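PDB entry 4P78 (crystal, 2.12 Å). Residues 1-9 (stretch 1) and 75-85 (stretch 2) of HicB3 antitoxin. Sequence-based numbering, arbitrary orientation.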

# COMPACT_ATOMS: atom_id res chain seq x y z
N MET A 1 8.51 -12.01 6.24
CA MET A 1 8.73 -11.13 5.10
C MET A 1 7.48 -10.32 4.76
O MET A 1 6.36 -10.85 4.76
CB MET A 1 9.19 -11.94 3.89
CG MET A 1 9.31 -11.13 2.61
SD MET A 1 10.23 -12.02 1.35
CE MET A 1 9.52 -13.66 1.52
N ILE A 2 7.68 -9.03 4.49
CA ILE A 2 6.59 -8.13 4.13
C ILE A 2 6.19 -8.29 2.67
O ILE A 2 7.02 -8.15 1.78
CB ILE A 2 6.95 -6.64 4.36
CG1 ILE A 2 7.28 -6.39 5.83
CG2 ILE A 2 5.78 -5.74 3.97
CD1 ILE A 2 6.06 -6.45 6.70
N TYR A 3 4.91 -8.57 2.44
CA TYR A 3 4.39 -8.67 1.09
C TYR A 3 3.39 -7.58 0.77
O TYR A 3 2.59 -7.18 1.62
CB TYR A 3 3.74 -10.04 0.86
CG TYR A 3 4.70 -11.10 0.41
CD1 TYR A 3 5.36 -11.91 1.32
CD2 TYR A 3 4.94 -11.30 -0.95
CE1 TYR A 3 6.25 -12.88 0.89
CE2 TYR A 3 5.82 -12.27 -1.38
CZ TYR A 3 6.47 -13.06 -0.46
OH TYR A 3 7.34 -14.03 -0.91
N PRO A 4 3.43 -7.09 -0.48
CA PRO A 4 2.41 -6.15 -0.95
C PRO A 4 1.11 -6.88 -1.27
O PRO A 4 1.17 -8.00 -1.78
CB PRO A 4 3.01 -5.58 -2.22
CG PRO A 4 3.95 -6.67 -2.72
CD PRO A 4 4.46 -7.37 -1.49
N ILE A 5 -0.02 -6.25 -0.96
CA ILE A 5 -1.31 -6.71 -1.46
C ILE A 5 -2.03 -5.54 -2.13
O ILE A 5 -1.80 -4.38 -1.77
CB ILE A 5 -2.20 -7.29 -0.33
CG1 ILE A 5 -2.35 -6.30 0.82
CG2 ILE A 5 -1.64 -8.65 0.17
CD1 ILE A 5 -3.39 -6.72 1.86
N PHE A 6 -2.84 -5.83 -3.13
CA PHE A 6 -3.70 -4.83 -3.75
C PHE A 6 -5.09 -5.07 -3.22
O PHE A 6 -5.59 -6.19 -3.34
CB PHE A 6 -3.70 -4.92 -5.29
CG PHE A 6 -2.44 -4.45 -5.96
CD1 PHE A 6 -1.38 -3.95 -5.22
CD2 PHE A 6 -2.33 -4.49 -7.33
CE1 PHE A 6 -0.23 -3.52 -5.85
CE2 PHE A 6 -1.19 -4.05 -7.97
CZ PHE A 6 -0.14 -3.57 -7.23
N ILE A 7 -5.73 -4.07 -2.62
CA ILE A 7 -7.09 -4.29 -2.15
C ILE A 7 -8.10 -3.27 -2.68
O ILE A 7 -7.76 -2.14 -3.03
CB ILE A 7 -7.16 -4.33 -0.61
CG1 ILE A 7 -6.96 -2.96 -0.00
CG2 ILE A 7 -6.17 -5.33 -0.04
CD1 ILE A 7 -7.12 -2.96 1.50
N PHE A 8 -9.35 -3.71 -2.70
CA PHE A 8 -10.44 -3.00 -3.34
C PHE A 8 -11.65 -3.05 -2.43
O PHE A 8 -11.90 -4.07 -1.79
CB PHE A 8 -10.77 -3.62 -4.70
CG PHE A 8 -9.59 -3.71 -5.61
CD1 PHE A 8 -9.33 -2.70 -6.52
CD2 PHE A 8 -8.73 -4.79 -5.55
CE1 PHE A 8 -8.24 -2.78 -7.37
CE2 PHE A 8 -7.63 -4.86 -6.38
CZ PHE A 8 -7.39 -3.85 -7.29
N LYS A 9 -12.38 -1.95 -2.37
CA LYS A 9 -13.57 -1.88 -1.52
C LYS A 9 -14.71 -2.76 -2.05
O LYS A 9 -14.99 -2.77 -3.24
CB LYS A 9 -14.04 -0.44 -1.41
CG LYS A 9 -14.13 0.06 0.02
CD LYS A 9 -15.21 -0.67 0.76
CE LYS A 9 -15.03 -0.56 2.27
NZ LYS A 9 -15.93 -1.53 2.97
N GLU A 75 -8.92 0.60 -10.82
CA GLU A 75 -10.14 0.17 -10.16
C GLU A 75 -10.28 0.63 -8.71
O GLU A 75 -11.11 0.10 -7.96
CB GLU A 75 -10.26 -1.36 -10.22
CG GLU A 75 -10.44 -1.93 -11.64
CD GLU A 75 -11.75 -1.50 -12.30
OE1 GLU A 75 -12.59 -0.86 -11.63
OE2 GLU A 75 -11.93 -1.82 -13.50
N GLY A 76 -9.48 1.61 -8.31
CA GLY A 76 -9.57 2.10 -6.95
C GLY A 76 -8.86 1.15 -6.01
O GLY A 76 -9.35 0.84 -4.92
N GLY A 77 -7.71 0.65 -6.45
CA GLY A 77 -6.91 -0.24 -5.64
C GLY A 77 -6.05 0.52 -4.64
O GLY A 77 -5.56 1.62 -4.92
N ILE A 78 -5.85 -0.09 -3.48
CA ILE A 78 -4.98 0.46 -2.46
C ILE A 78 -3.87 -0.55 -2.17
O ILE A 78 -4.13 -1.75 -2.15
CB ILE A 78 -5.78 0.79 -1.19
CG1 ILE A 78 -6.86 1.82 -1.55
CG2 ILE A 78 -4.88 1.32 -0.08
CD1 ILE A 78 -8.07 1.77 -0.65
N LEU A 79 -2.65 -0.07 -2.00
CA LEU A 79 -1.53 -0.92 -1.58
C LEU A 79 -1.51 -1.13 -0.06
O LEU A 79 -1.57 -0.17 0.72
CB LEU A 79 -0.20 -0.31 -2.01
CG LEU A 79 1.10 -0.95 -1.50
CD1 LEU A 79 1.29 -2.37 -2.05
CD2 LEU A 79 2.29 -0.06 -1.86
N GLY A 80 -1.42 -2.39 0.35
CA GLY A 80 -1.27 -2.73 1.75
C GLY A 80 -0.07 -3.64 1.95
O GLY A 80 0.60 -4.01 0.99
N PHE A 81 0.19 -4.01 3.20
CA PHE A 81 1.35 -4.82 3.55
C PHE A 81 0.93 -5.89 4.52
O PHE A 81 0.23 -5.62 5.50
CB PHE A 81 2.46 -3.94 4.17
CG PHE A 81 2.68 -2.66 3.43
CD1 PHE A 81 1.94 -1.53 3.73
CD2 PHE A 81 3.62 -2.59 2.41
CE1 PHE A 81 2.12 -0.35 3.04
CE2 PHE A 81 3.82 -1.40 1.71
CZ PHE A 81 3.07 -0.28 2.02
N VAL A 82 1.34 -7.13 4.24
CA VAL A 82 1.14 -8.23 5.18
C VAL A 82 2.47 -8.90 5.49
O VAL A 82 3.28 -9.15 4.59
CB VAL A 82 0.13 -9.30 4.64
CG1 VAL A 82 -1.29 -8.86 4.82
CG2 VAL A 82 0.41 -9.64 3.19
N GLU A 83 2.69 -9.18 6.77
CA GLU A 83 3.81 -9.98 7.23
C GLU A 83 3.46 -11.45 7.05
O GLU A 83 2.41 -11.90 7.52
CB GLU A 83 4.15 -9.70 8.70
CG GLU A 83 5.52 -9.06 8.96
CD GLU A 83 6.70 -9.99 8.65
OE1 GLU A 83 6.49 -11.22 8.52
OE2 GLU A 83 7.84 -9.48 8.55
N ILE A 84 4.32 -12.17 6.34
CA ILE A 84 4.14 -13.60 6.10
C ILE A 84 5.44 -14.32 6.46
O ILE A 84 6.51 -13.93 6.00
CB ILE A 84 3.77 -13.87 4.63
CG1 ILE A 84 2.34 -13.41 4.35
CG2 ILE A 84 3.90 -15.36 4.31
CD1 ILE A 84 2.01 -13.36 2.90
N ASP A 85 5.34 -15.35 7.29
CA ASP A 85 6.52 -16.13 7.67
C ASP A 85 6.39 -17.57 7.18
O ASP A 85 5.75 -18.39 7.84
CB ASP A 85 6.72 -16.10 9.18
CG ASP A 85 8.17 -16.36 9.58
OD1 ASP A 85 8.91 -16.98 8.78
OD2 ASP A 85 8.56 -15.94 10.69
O HOH W 1 -12.00 0.32 -3.99

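Residues 2-9 form a strand that runs antiparallel to the strand ending at Glu 83, with 145° between their N-to-C directions and axes approaching to 4.5 Å. The register pairs Ile 2 with Glu 83 and continues, one residue at a time, to Ile 7 with Ile 78. Together the stretches bury 853 Å², of which Ile 5 and Val 82 contribute 72 Å² each and Tyr 3 contributes 65 Å².

Tyr 3 and Val 82 face each other as a hydrogen-bonded pair. Tyr 3 N donates to Val 82 O at 2.8 Å with an N-H...O angle of 174°, and Val 82 N returns a bond to Tyr 3 O at 2.9 Å and 166°. Both side chains lie on the same face of the sheet, so Tyr 3 CB meets Val 82 CG2 at 4.1 Å. The Tyr 3 ring continues the apolar surface, with Tyr 3 CD1 4.0 Å from Ile 84 CD1.

Ile 5 repeats the backbone pattern opposite Gly 80: Ile 5 N to Gly 80 O is 3.0 Å, and Gly 80 N to Ile 5 O is 2.9 Å. Here the partner has no side chain. An ideal CB on Gly 80 would stand 3.3 Å from Ile 5 CG1, a tight approach, so the glycine leaves room for the isoleucine. Ile 5 also reaches diagonally along this face, where its CG2 packs against Val 82 CG2 at 3.8 Å. Ile 7 and Ile 78 close the series with Ile 7 N to Ile 78 O at 2.9 Å and Ile 78 N to Ile 7 O at 2.8 Å.

The intervening, non-hydrogen-bonded pairs turn their side chains to the other face. Pro 4, which lacks an amide hydrogen, occupies one of these positions and loses no cross-strand N-H bond. Pro 4 CA makes a CA-H...O contact with Gly 80 O at 3.4 Å, as Ile 2 CA and Phe 6 CA do with Val 82 O and Ile 78 O, both at 3.5 Å. On this face Pro 4 CB touches Leu 79 CD1 at 3.6 Å, and Leu 79 CD1 also sits at the edge of the Phe 6 ring, 4.3 Å from Phe 6 CE1.

The ends differ chemically. Met 1 N donates to Ile 84 O at 2.8 Å and forms a salt bridge with Glu 83 OE1 at 3.1 Å, combining backbone pairing with charge attraction. At the other end, Phe 8 CE1 lies 3.3 Å from Gly 77 CA; an ideal CB on Gly 77 would clash with Phe 8 CE1 at 2.9 Å. Water 1 bridges the backbones there, accepting from Lys 9 N at 2.8 Å and donating to Gly 76 O at 2.9 Å.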